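PDB 4O81: phosphoribosylaminoimidazole-succinocarboxamide synthase from Pyrococcus horikoshii, which catalyses the ATP-dependent joining of L-aspartate to 5-amino-1-(5-phosphoribosyl)imidazole-4-carboxylate, making the succinocarboxamide intermediate of de novo purine biosynthesis. Local coordinates for residues 47-52 with 192-197; 92-97 with 113-118; 170-175 with 198-203. One frame throughout, in Å; residues are numbered along the deposited sequence.

Contact 1: residues 47-52 with 192-197. With AMP (adenosine monophosphate), chain K.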
loop_
_atom_site.group_PDB
_atom_site.type_symbol
_atom_site.label_atom_id
_atom_site.label_comp_id
_atom_site.label_asym_id
_atom_site.label_seq_id
_atom_site.Cartn_x
_atom_site.Cartn_y
_atom_site.Cartn_z
ATOM N N TRP A 47 9.052 27.072 5.937
ATOM C CA TRP A 47 9.551 26.667 4.626
ATOM C C TRP A 47 9.456 25.169 4.477
ATOM O O TRP A 47 8.932 24.668 3.482
ATOM C CB TRP A 47 10.988 27.148 4.420
ATOM C CG TRP A 47 11.496 26.938 3.014
ATOM C CD1 TRP A 47 11.461 27.845 1.958
ATOM C CD2 TRP A 47 12.123 25.722 2.454
ATOM N NE1 TRP A 47 12.004 27.297 0.824
ATOM C CE2 TRP A 47 12.423 26.029 1.050
ATOM C CE3 TRP A 47 12.452 24.463 2.959
ATOM C CZ2 TRP A 47 13.028 25.106 0.209
ATOM C CZ3 TRP A 47 13.058 23.536 2.099
ATOM C CH2 TRP A 47 13.334 23.852 0.758
ATOM N N LEU A 48 9.938 24.447 5.482
ATOM C CA LEU A 48 9.916 22.984 5.465
ATOM C C LEU A 48 8.494 22.419 5.368
ATOM O O LEU A 48 8.255 21.487 4.598
ATOM C CB LEU A 48 10.663 22.416 6.679
ATOM C CG LEU A 48 12.196 22.468 6.633
ATOM C CD1 LEU A 48 12.772 22.302 8.026
ATOM C CD2 LEU A 48 12.794 21.437 5.676
ATOM N N ASN A 49 7.559 23.006 6.121
ATOM C CA ASN A 49 6.176 22.527 6.149
ATOM C C ASN A 49 5.448 22.791 4.845
ATOM O O ASN A 49 4.712 21.941 4.343
ATOM C CB ASN A 49 5.409 23.108 7.344
ATOM C CG ASN A 49 5.690 22.371 8.625
ATOM O OD1 ASN A 49 6.316 21.313 8.617
ATOM N ND2 ASN A 49 5.247 22.931 9.745
ATOM N N ALA A 50 5.673 23.977 4.289
ATOM C CA ALA A 50 5.119 24.345 2.991
ATOM C C ALA A 50 5.618 23.402 1.886
ATOM O O ALA A 50 4.822 22.869 1.113
ATOM C CB ALA A 50 5.462 25.798 2.660
ATOM N N GLN A 51 6.934 23.195 1.838
ATOM C CA GLN A 51 7.554 22.352 0.821
ATOM C C GLN A 51 7.085 20.901 0.941
ATOM O O GLN A 51 6.783 20.256 -0.065
ATOM C CB GLN A 51 9.086 22.425 0.911
ATOM C CG GLN A 51 9.680 23.796 0.592
ATOM C CD GLN A 51 9.326 24.276 -0.807
ATOM O OE1 GLN A 51 9.600 23.594 -1.798
ATOM N NE2 GLN A 51 8.711 25.456 -0.893
ATOM N N LEU A 52 7.007 20.397 2.172
ATOM C CA LEU A 52 6.518 19.042 2.367
ATOM C C LEU A 52 5.048 18.942 1.958
ATOM O O LEU A 52 4.676 17.994 1.286
ATOM C CB LEU A 52 6.793 18.537 3.788
ATOM C CG LEU A 52 8.261 18.229 4.073
ATOM C CD1 LEU A 52 8.551 18.057 5.556
ATOM C CD2 LEU A 52 8.765 17.023 3.291
ATOM N N ILE A 192 -0.304 18.919 4.912
ATOM C CA ILE A 192 0.218 17.598 5.254
ATOM C C ILE A 192 1.715 17.780 5.509
ATOM O O ILE A 192 2.513 17.936 4.574
ATOM C CB ILE A 192 -0.027 16.532 4.160
ATOM C CG1 ILE A 192 -1.510 16.449 3.776
ATOM C CG2 ILE A 192 0.458 15.168 4.627
ATOM C CD1 ILE A 192 -1.760 15.716 2.474
ATOM N N SER A 193 2.073 17.772 6.788
ATOM C CA SER A 193 3.441 18.048 7.208
ATOM C C SER A 193 3.765 17.318 8.516
ATOM O O SER A 193 2.884 16.673 9.096
ATOM C CB SER A 193 3.655 19.566 7.347
ATOM O OG SER A 193 2.968 20.087 8.470
ATOM N N PRO A 194 5.031 17.410 8.989
ATOM C CA PRO A 194 5.360 16.835 10.287
ATOM C C PRO A 194 4.630 17.525 11.452
ATOM O O PRO A 194 4.700 17.037 12.578
ATOM C CB PRO A 194 6.886 17.043 10.398
ATOM C CG PRO A 194 7.358 17.235 8.992
ATOM C CD PRO A 194 6.228 17.900 8.278
ATOM N N ASP A 195 3.941 18.633 11.190
ATOM C CA ASP A 195 3.056 19.226 12.194
ATOM C C ASP A 195 1.767 18.410 12.360
ATOM O O ASP A 195 1.179 18.398 13.439
ATOM C CB ASP A 195 2.703 20.684 11.856
ATOM C CG ASP A 195 3.756 21.693 12.338
ATOM O OD1 ASP A 195 3.415 22.891 12.381
ATOM O OD2 ASP A 195 4.917 21.319 12.652
ATOM N N THR A 196 1.344 17.734 11.293
ATOM C CA THR A 196 0.026 17.086 11.257
ATOM C C THR A 196 0.081 15.566 11.044
ATOM O O THR A 196 -0.961 14.925 10.840
ATOM C CB THR A 196 -0.849 17.691 10.149
ATOM O OG1 THR A 196 -0.201 17.488 8.892
ATOM C CG2 THR A 196 -1.088 19.188 10.383
ATOM N N CYS A 197 1.295 15.016 11.069
ATOM C CA CYS A 197 1.544 13.571 10.936
ATOM C C CYS A 197 2.516 13.114 12.012
ATOM O O CYS A 197 3.351 13.903 12.466
ATOM C CB CYS A 197 2.211 13.238 9.591
ATOM S SG CYS A 197 1.443 13.806 8.063
HETATM P P AMP K . -3.614 12.103 18.790
HETATM O O1P AMP K . -5.123 11.943 18.723
HETATM O O2P AMP K . -2.870 10.822 19.056
HETATM O O3P AMP K . -3.133 13.214 19.681
HETATM O "O5'" AMP K . -3.198 12.607 17.295
HETATM C "C5'" AMP K . -3.256 11.761 16.128
HETATM C "C4'" AMP K . -2.556 12.325 14.874
HETATM O "O4'" AMP K . -3.318 13.364 14.265
HETATM C "C3'" AMP K . -1.169 12.933 15.101
HETATM O "O3'" AMP K . -0.355 12.724 13.938
HETATM C "C2'" AMP K . -1.427 14.414 15.228
HETATM O "O2'" AMP K . -0.288 15.185 14.829
HETATM C "C1'" AMP K . -2.618 14.615 14.299
HETATM N N9 AMP K . -3.478 15.706 14.818
HETATM C C8 AMP K . -4.555 15.563 15.615
HETATM N N7 AMP K . -5.108 16.770 15.902
HETATM C C5 AMP K . -4.385 17.716 15.295
HETATM C C6 AMP K . -4.422 19.201 15.188
HETATM N N6 AMP K . -5.375 19.931 15.818
HETATM N N1 AMP K . -3.459 19.790 14.429
HETATM C C2 AMP K . -2.499 19.076 13.801
HETATM N N3 AMP K . -2.415 17.730 13.858
HETATM C C4 AMP K . -3.307 17.007 14.572
#
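The side-chain amide of Asn49 and the carboxylate of Asp195 meet with their planes turned 76° apart, the ND2 of Asn49 lying 3.2 Å from Asp195 OD1. On its oxygen side the same amide rests against the loop, where Asn49 OD1 is 3.4 Å from both Ser193 CB and Pro194 CD. The other flat group of the helix, the indole of Trp47, looks away from the loop; one face carries Gln51 CG, 3.4 Å above the ring, and the indole also meets the ring of Tyr228.

Asn49 CG stands anti to its carbonyl carbon (chi1 -81°), which brings the amide off the flank of helix 45-62 to the loop. One turn further along, Leu52 crosses the proline at about a right angle, Leu52 CD1 touching Pro194 CD at 3.6 Å. The loop keeps its own form: Asp195 N bonds back to Ser193 OG at 3.2 Å, an ST turn, and Ser193 N donates almost straight to Thr196 OG1 at 3.1 Å. Ser193 OG is also hydrogen-bonded to Glu191, while the Asp195 carboxylate has a salt bridge from Lys45 at OD1 and a hydrogen bond with Tyr224 at OD2.

An alanine in place of Asn49 would probably open a gap beside Ser193 and Pro194 and deprive the Asp195 carboxylate of its amide neighbour.

Beyond the turn the loop reaches the bound AMP, Thr196 CG2 lying 3.7 Å from C2 of the adenine. Helix 45-62 thus adds charge and hydrogen bonding, through Lys45 on Asp195 and Ser53 on Ile192 N, to the apolar touch of Leu52, an arrangement consistent with holding in place a turn that leads straight into the wall of the AMP pocket.

Contact 2: residues 92-97 with 113-118. With AMP (adenosine monophosphate), chain K.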
loop_
_atom_site.group_PDB
_atom_site.type_symbol
_atom_site.label_atom_id
_atom_site.label_comp_id
_atom_site.label_asym_id
_atom_site.label_seq_id
_atom_site.Cartn_x
_atom_site.Cartn_y
_atom_site.Cartn_z
ATOM N N VAL A 92 -6.197 9.230 10.571
ATOM C CA VAL A 92 -5.967 7.857 10.149
ATOM C C VAL A 92 -4.756 7.332 10.912
ATOM O O VAL A 92 -3.734 8.041 11.030
ATOM C CB VAL A 92 -5.735 7.707 8.631
ATOM C CG1 VAL A 92 -5.628 6.227 8.247
ATOM C CG2 VAL A 92 -6.844 8.373 7.845
ATOM N N ARG A 93 -4.885 6.102 11.423
ATOM C CA ARG A 93 -3.880 5.515 12.306
ATOM C C ARG A 93 -3.457 4.132 11.822
ATOM O O ARG A 93 -4.299 3.251 11.615
ATOM C CB ARG A 93 -4.395 5.461 13.758
ATOM C CG ARG A 93 -5.185 6.715 14.153
ATOM C CD ARG A 93 -5.588 6.761 15.626
ATOM N NE ARG A 93 -4.468 7.174 16.449
ATOM C CZ ARG A 93 -4.428 8.252 17.235
ATOM N NH1 ARG A 93 -5.475 9.049 17.381
ATOM N NH2 ARG A 93 -3.313 8.514 17.908
ATOM N N ASN A 94 -2.145 3.952 11.647
ATOM C CA ASN A 94 -1.573 2.667 11.257
ATOM C C ASN A 94 -0.871 1.974 12.419
ATOM O O ASN A 94 -0.802 0.753 12.468
ATOM C CB ASN A 94 -0.580 2.865 10.111
ATOM C CG ASN A 94 -1.234 3.452 8.892
ATOM O OD1 ASN A 94 -2.189 2.877 8.388
ATOM N ND2 ASN A 94 -0.764 4.622 8.438
ATOM N N VAL A 95 -0.310 2.777 13.319
ATOM C CA VAL A 95 0.485 2.287 14.448
ATOM C C VAL A 95 -0.032 2.979 15.710
ATOM O O VAL A 95 -0.287 4.169 15.676
ATOM C CB VAL A 95 1.986 2.630 14.220
ATOM C CG1 VAL A 95 2.813 2.350 15.461
ATOM C CG2 VAL A 95 2.541 1.876 13.017
ATOM N N VAL A 96 -0.170 2.242 16.811
ATOM C CA VAL A 96 -0.656 2.791 18.091
ATOM C C VAL A 96 0.317 3.852 18.640
ATOM O O VAL A 96 1.505 3.594 18.800
ATOM C CB VAL A 96 -0.905 1.666 19.145
ATOM C CG1 VAL A 96 -1.280 2.244 20.520
ATOM C CG2 VAL A 96 -1.968 0.680 18.669
ATOM N N ALA A 97 -0.199 5.048 18.889
ATOM C CA ALA A 97 0.575 6.157 19.458
ATOM C C ALA A 97 -0.403 7.199 19.978
ATOM O O ALA A 97 -1.606 7.132 19.674
ATOM C CB ALA A 97 1.508 6.775 18.411
ATOM N N PRO A 113 -3.808 -4.188 12.519
ATOM C CA PRO A 113 -4.056 -5.115 11.409
ATOM C C PRO A 113 -4.628 -4.365 10.209
ATOM O O PRO A 113 -4.346 -4.721 9.080
ATOM C CB PRO A 113 -5.085 -6.105 11.983
ATOM C CG PRO A 113 -5.693 -5.410 13.167
ATOM C CD PRO A 113 -4.651 -4.469 13.697
ATOM N N GLU A 114 -5.393 -3.308 10.478
ATOM C CA GLU A 114 -5.987 -2.474 9.436
ATOM C C GLU A 114 -5.921 -1.035 9.886
ATOM O O GLU A 114 -5.838 -0.779 11.088
ATOM C CB GLU A 114 -7.461 -2.854 9.247
ATOM C CG GLU A 114 -7.695 -4.162 8.510
ATOM C CD GLU A 114 -9.173 -4.454 8.337
ATOM O OE1 GLU A 114 -9.936 -4.297 9.320
ATOM O OE2 GLU A 114 -9.579 -4.822 7.216
ATOM N N PRO A 115 -5.962 -0.080 8.941
ATOM C CA PRO A 115 -5.937 1.323 9.385
ATOM C C PRO A 115 -7.228 1.716 10.117
ATOM O O PRO A 115 -8.308 1.227 9.791
ATOM C CB PRO A 115 -5.781 2.128 8.083
ATOM C CG PRO A 115 -5.443 1.136 7.016
ATOM C CD PRO A 115 -5.901 -0.217 7.473
ATOM N N ILE A 116 -7.097 2.580 11.113
ATOM C CA ILE A 116 -8.234 3.043 11.899
ATOM C C ILE A 116 -8.524 4.490 11.506
ATOM O O ILE A 116 -7.606 5.306 11.470
ATOM C CB ILE A 116 -7.922 2.948 13.411
ATOM C CG1 ILE A 116 -7.945 1.480 13.864
ATOM C CG2 ILE A 116 -8.882 3.805 14.243
ATOM C CD1 ILE A 116 -7.711 1.302 15.362
ATOM N N VAL A 117 -9.790 4.797 11.200
ATOM C CA VAL A 117 -10.201 6.181 10.928
ATOM C C VAL A 117 -10.993 6.684 12.133
ATOM O O VAL A 117 -11.982 6.055 12.553
ATOM C CB VAL A 117 -11.087 6.320 9.665
ATOM C CG1 VAL A 117 -11.359 7.797 9.376
ATOM C CG2 VAL A 117 -10.454 5.641 8.452
ATOM N N GLU A 118 -10.537 7.798 12.701
ATOM C CA GLU A 118 -11.275 8.508 13.749
ATOM C C GLU A 118 -11.733 9.890 13.257
ATOM O O GLU A 118 -10.991 10.571 12.532
ATOM C CB GLU A 118 -10.408 8.680 15.001
ATOM C CG GLU A 118 -9.977 7.378 15.662
ATOM C CD GLU A 118 -8.823 7.563 16.641
ATOM O OE1 GLU A 118 -8.192 8.661 16.711
ATOM O OE2 GLU A 118 -8.535 6.586 17.352
HETATM P P AMP K . -3.614 12.103 18.790
HETATM O O1P AMP K . -5.123 11.943 18.723
HETATM O O2P AMP K . -2.870 10.822 19.056
HETATM O O3P AMP K . -3.133 13.214 19.681
HETATM O "O5'" AMP K . -3.198 12.607 17.295
HETATM C "C5'" AMP K . -3.256 11.761 16.128
HETATM C "C4'" AMP K . -2.556 12.325 14.874
HETATM O "O4'" AMP K . -3.318 13.364 14.265
HETATM C "C3'" AMP K . -1.169 12.933 15.101
HETATM O "O3'" AMP K . -0.355 12.724 13.938
HETATM C "C2'" AMP K . -1.427 14.414 15.228
HETATM O "O2'" AMP K . -0.288 15.185 14.829
HETATM C "C1'" AMP K . -2.618 14.615 14.299
HETATM N N9 AMP K . -3.478 15.706 14.818
HETATM C C8 AMP K . -4.555 15.563 15.615
HETATM N N7 AMP K . -5.108 16.770 15.902
HETATM C C5 AMP K . -4.385 17.716 15.295
HETATM C C6 AMP K . -4.422 19.201 15.188
HETATM N N6 AMP K . -5.375 19.931 15.818
HETATM N N1 AMP K . -3.459 19.790 14.429
HETATM C C2 AMP K . -2.499 19.076 13.801
HETATM N N3 AMP K . -2.415 17.730 13.858
HETATM C C4 AMP K . -3.307 17.007 14.572
#
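An antiparallel strand pair at the phosphate end of the AMP pocket joins Arg93 to Ile116. They form a hydrogen-bonded pair, Arg93 N to Ile116 O at 2.8 Å and Ile116 N to Arg93 O at 2.9 Å. Val92 and Val117 follow as a non-hydrogen-bonded pair on the opposite face, which helix 143-165 covers. There Val92 CG1 runs beside the proline ring, 4.1 Å from Pro115 CB.

On the Arg93 face the arginine chain bends at chi3 (79°), carrying its guanidinium back alongside Glu118. NH1 of Arg93 makes a salt bridge of 2.8 Å to the syn side of Glu118 OE1, near the guanidinium plane although the two flat groups are 56° apart; Tyr120 OH bonds to the same carboxylate oxygen. This is a phosphate-binding corner of the SAICAR synthetase fold, probably the one used by the ribotide substrate. Arg93 grips the AMP phosphate with both terminal nitrogens, NH2 to O2P at 2.6 Å and NH1 to O1P at 3.2 Å, while AMP C5' sits over one guanidinium face. Ala97 O takes a weak bond from NH2, and Arg198 reaches the same phosphate from strand 197-201.

Contact 3: residues 170-175 with 198-203. With AMP (adenosine monophosphate), chain K.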
loop_
_atom_site.group_PDB
_atom_site.type_symbol
_atom_site.label_atom_id
_atom_site.label_comp_id
_atom_site.label_asym_id
_atom_site.label_seq_id
_atom_site.Cartn_x
_atom_site.Cartn_y
_atom_site.Cartn_z
ATOM N N ILE A 170 8.015 5.306 8.876
ATOM C CA ILE A 170 6.711 4.794 9.269
ATOM C C ILE A 170 5.701 5.939 9.376
ATOM O O ILE A 170 5.894 6.897 10.161
ATOM C CB ILE A 170 6.780 4.046 10.617
ATOM C CG1 ILE A 170 7.796 2.910 10.542
ATOM C CG2 ILE A 170 5.399 3.512 11.026
ATOM C CD1 ILE A 170 8.231 2.366 11.893
ATOM N N LEU A 171 4.633 5.858 8.587
ATOM C CA LEU A 171 3.494 6.763 8.808
ATOM C C LEU A 171 2.660 6.195 9.936
ATOM O O LEU A 171 1.877 5.261 9.732
ATOM C CB LEU A 171 2.638 6.911 7.552
ATOM C CG LEU A 171 1.425 7.853 7.569
ATOM C CD1 LEU A 171 1.828 9.290 7.878
ATOM C CD2 LEU A 171 0.742 7.781 6.210
ATOM N N VAL A 172 2.849 6.750 11.130
ATOM C CA VAL A 172 2.223 6.230 12.351
ATOM C C VAL A 172 0.737 6.619 12.392
ATOM O O VAL A 172 -0.133 5.763 12.558
ATOM C CB VAL A 172 3.008 6.704 13.616
ATOM C CG1 VAL A 172 2.206 6.474 14.897
ATOM C CG2 VAL A 172 4.357 5.968 13.688
ATOM N N ASP A 173 0.456 7.912 12.220
ATOM C CA ASP A 173 -0.911 8.415 12.096
ATOM C C ASP A 173 -0.828 9.817 11.494
ATOM O O ASP A 173 0.282 10.351 11.312
ATOM C CB ASP A 173 -1.649 8.420 13.449
ATOM C CG ASP A 173 -0.867 9.137 14.544
ATOM O OD1 ASP A 173 -0.358 10.225 14.288
ATOM O OD2 ASP A 173 -0.757 8.610 15.658
ATOM N N PHE A 174 -1.973 10.404 11.177
ATOM C CA PHE A 174 -2.018 11.762 10.623
ATOM C C PHE A 174 -3.449 12.321 10.612
ATOM O O PHE A 174 -4.403 11.561 10.667
ATOM C CB PHE A 174 -1.343 11.838 9.224
ATOM C CG PHE A 174 -2.046 11.058 8.144
ATOM C CD1 PHE A 174 -2.741 11.719 7.139
ATOM C CD2 PHE A 174 -2.007 9.673 8.119
ATOM C CE1 PHE A 174 -3.388 11.017 6.130
ATOM C CE2 PHE A 174 -2.674 8.965 7.120
ATOM C CZ PHE A 174 -3.365 9.634 6.131
ATOM N N LYS A 175 -3.572 13.649 10.593
ATOM C CA LYS A 175 -4.856 14.326 10.536
ATOM C C LYS A 175 -5.036 14.962 9.165
ATOM O O LYS A 175 -4.112 15.558 8.640
ATOM C CB LYS A 175 -4.979 15.427 11.609
ATOM C CG LYS A 175 -6.211 16.328 11.422
ATOM C CD LYS A 175 -6.037 17.799 11.812
ATOM C CE LYS A 175 -4.812 18.479 11.214
ATOM N NZ LYS A 175 -5.151 19.660 10.373
ATOM N N ARG A 198 2.429 11.846 12.405
ATOM C CA ARG A 198 3.505 11.214 13.145
ATOM C C ARG A 198 4.317 10.376 12.179
ATOM O O ARG A 198 3.793 9.444 11.545
ATOM C CB ARG A 198 3.016 10.339 14.310
ATOM C CG ARG A 198 2.525 11.131 15.514
ATOM C CD ARG A 198 2.381 10.258 16.759
ATOM N NE ARG A 198 1.897 11.051 17.890
ATOM C CZ ARG A 198 0.620 11.144 18.266
ATOM N NH1 ARG A 198 -0.338 10.464 17.634
ATOM N NH2 ARG A 198 0.303 11.908 19.305
ATOM N N PHE A 199 5.605 10.715 12.087
ATOM C CA PHE A 199 6.554 9.980 11.261
ATOM C C PHE A 199 7.625 9.402 12.164
ATOM O O PHE A 199 8.240 10.151 12.953
ATOM C CB PHE A 199 7.268 10.902 10.283
ATOM C CG PHE A 199 6.385 11.645 9.325
ATOM C CD1 PHE A 199 5.445 10.986 8.532
ATOM C CD2 PHE A 199 6.568 13.021 9.147
ATOM C CE1 PHE A 199 4.687 11.685 7.611
ATOM C CE2 PHE A 199 5.812 13.725 8.225
ATOM C CZ PHE A 199 4.872 13.051 7.451
ATOM N N TRP A 200 7.857 8.093 12.064
ATOM C CA TRP A 200 8.947 7.446 12.803
ATOM C C TRP A 200 9.942 6.849 11.868
ATOM O O TRP A 200 9.578 6.258 10.841
ATOM C CB TRP A 200 8.488 6.298 13.711
ATOM C CG TRP A 200 7.604 6.670 14.869
ATOM C CD1 TRP A 200 7.245 7.940 15.307
ATOM C CD2 TRP A 200 6.938 5.752 15.781
ATOM N NE1 TRP A 200 6.418 7.865 16.390
ATOM C CE2 TRP A 200 6.191 6.580 16.723
ATOM C CE3 TRP A 200 6.885 4.365 15.905
ATOM C CZ2 TRP A 200 5.424 6.027 17.744
ATOM C CZ3 TRP A 200 6.108 3.818 16.932
ATOM C CH2 TRP A 200 5.393 4.634 17.828
ATOM N N ASP A 201 11.207 6.935 12.250
ATOM C CA ASP A 201 12.237 6.205 11.528
ATOM C C ASP A 201 11.981 4.690 11.620
ATOM O O ASP A 201 11.717 4.139 12.703
ATOM C CB ASP A 201 13.625 6.530 12.060
ATOM C CG ASP A 201 14.684 5.781 11.314
ATOM O OD1 ASP A 201 14.902 6.116 10.144
ATOM O OD2 ASP A 201 15.234 4.815 11.866
ATOM N N ALA A 202 12.044 4.015 10.478
ATOM C CA ALA A 202 11.673 2.607 10.426
ATOM C C ALA A 202 12.535 1.723 11.319
ATOM O O ALA A 202 12.030 0.760 11.898
ATOM C CB ALA A 202 11.686 2.083 8.987
ATOM N N LYS A 203 13.826 2.044 11.399
ATOM C CA LYS A 203 14.790 1.246 12.162
ATOM C C LYS A 203 14.822 1.599 13.647
ATOM O O LYS A 203 14.756 0.715 14.506
ATOM C CB LYS A 203 16.199 1.412 11.560
ATOM C CG LYS A 203 17.181 0.339 12.010
HETATM P P AMP K . -3.614 12.103 18.790
HETATM O O1P AMP K . -5.123 11.943 18.723
HETATM O O2P AMP K . -2.870 10.822 19.056
HETATM O O3P AMP K . -3.133 13.214 19.681
HETATM O "O5'" AMP K . -3.198 12.607 17.295
HETATM C "C5'" AMP K . -3.256 11.761 16.128
HETATM C "C4'" AMP K . -2.556 12.325 14.874
HETATM O "O4'" AMP K . -3.318 13.364 14.265
HETATM C "C3'" AMP K . -1.169 12.933 15.101
HETATM O "O3'" AMP K . -0.355 12.724 13.938
HETATM C "C2'" AMP K . -1.427 14.414 15.228
HETATM O "O2'" AMP K . -0.288 15.185 14.829
HETATM C "C1'" AMP K . -2.618 14.615 14.299
HETATM N N9 AMP K . -3.478 15.706 14.818
HETATM C C8 AMP K . -4.555 15.563 15.615
HETATM N N7 AMP K . -5.108 16.770 15.902
HETATM C C5 AMP K . -4.385 17.716 15.295
HETATM C C6 AMP K . -4.422 19.201 15.188
HETATM N N6 AMP K . -5.375 19.931 15.818
HETATM N N1 AMP K . -3.459 19.790 14.429
HETATM C C2 AMP K . -2.499 19.076 13.801
HETATM N N3 AMP K . -2.415 17.730 13.858
HETATM C C4 AMP K . -3.307 17.007 14.572
#
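Val172 pushes one methyl into the face of Trp200: CG2 lies 3.5 Å from the centroid of the five-membered ring and only 16° off its normal, a CH-pi contact. Ile170 packs beside it, CB against Trp200 CB, with its CD1 3.7 Å from Ala202 CA where the chain leaves strand 198-201. On the reverse face Leu171 CD1 leans on Phe199 CE1 at 3.7 Å. Beneath these bumps runs antiparallel pairing, with Ile170 N bonded to Trp200 O at 2.7 Å; Val172 N bonds to Arg198 O and Arg198 N to Asp173 O, two residues set against one, consistent with a beta bulge.

Here the fit turns polar. Asp173 CG sits between its backbone N and carbonyl carbon (chi1 52°), so that the carboxylate faces both the arginine and the ribose. Arg198 NH1 makes a salt bridge of 2.7 Å to the syn side of Asp173 OD2, which lies in the guanidinium plane although the carboxylate is turned 74° from it. Asp173 OD1 accepts AMP O3' at 2.5 Å. Arg198, stretched out from CG to NE, carries NH1 on to O2P of AMP at 2.9 Å, while Asp211 holds its NE.

Helix 143-165 packs on the Leu171 and Phe199 face, strand 84-93 pairs with the other edge of strand 169-180, and Ala97 lies against Val172.

Helix segment 47-52 comes first and waits some 140 residues for its partner. Within that span contact 2 opens at 92-97 and closes at 113-118, a short excursion complete before strand 170-175 begins contact 3. The chain then returns through 192-197, closing contact 1, and runs directly into 198-203, closing contact 3; contacts 1 and 3 therefore cross. Contacts 2 and 3 are adjacent in one antiparallel sheet, where Asn94 N and Val92 N probably bond to Val172 O and Phe174 O. Contact 1 ties helix 45-62 to that sheet, Thr196 O probably accepting from Lys175 N. All three border the same AMP.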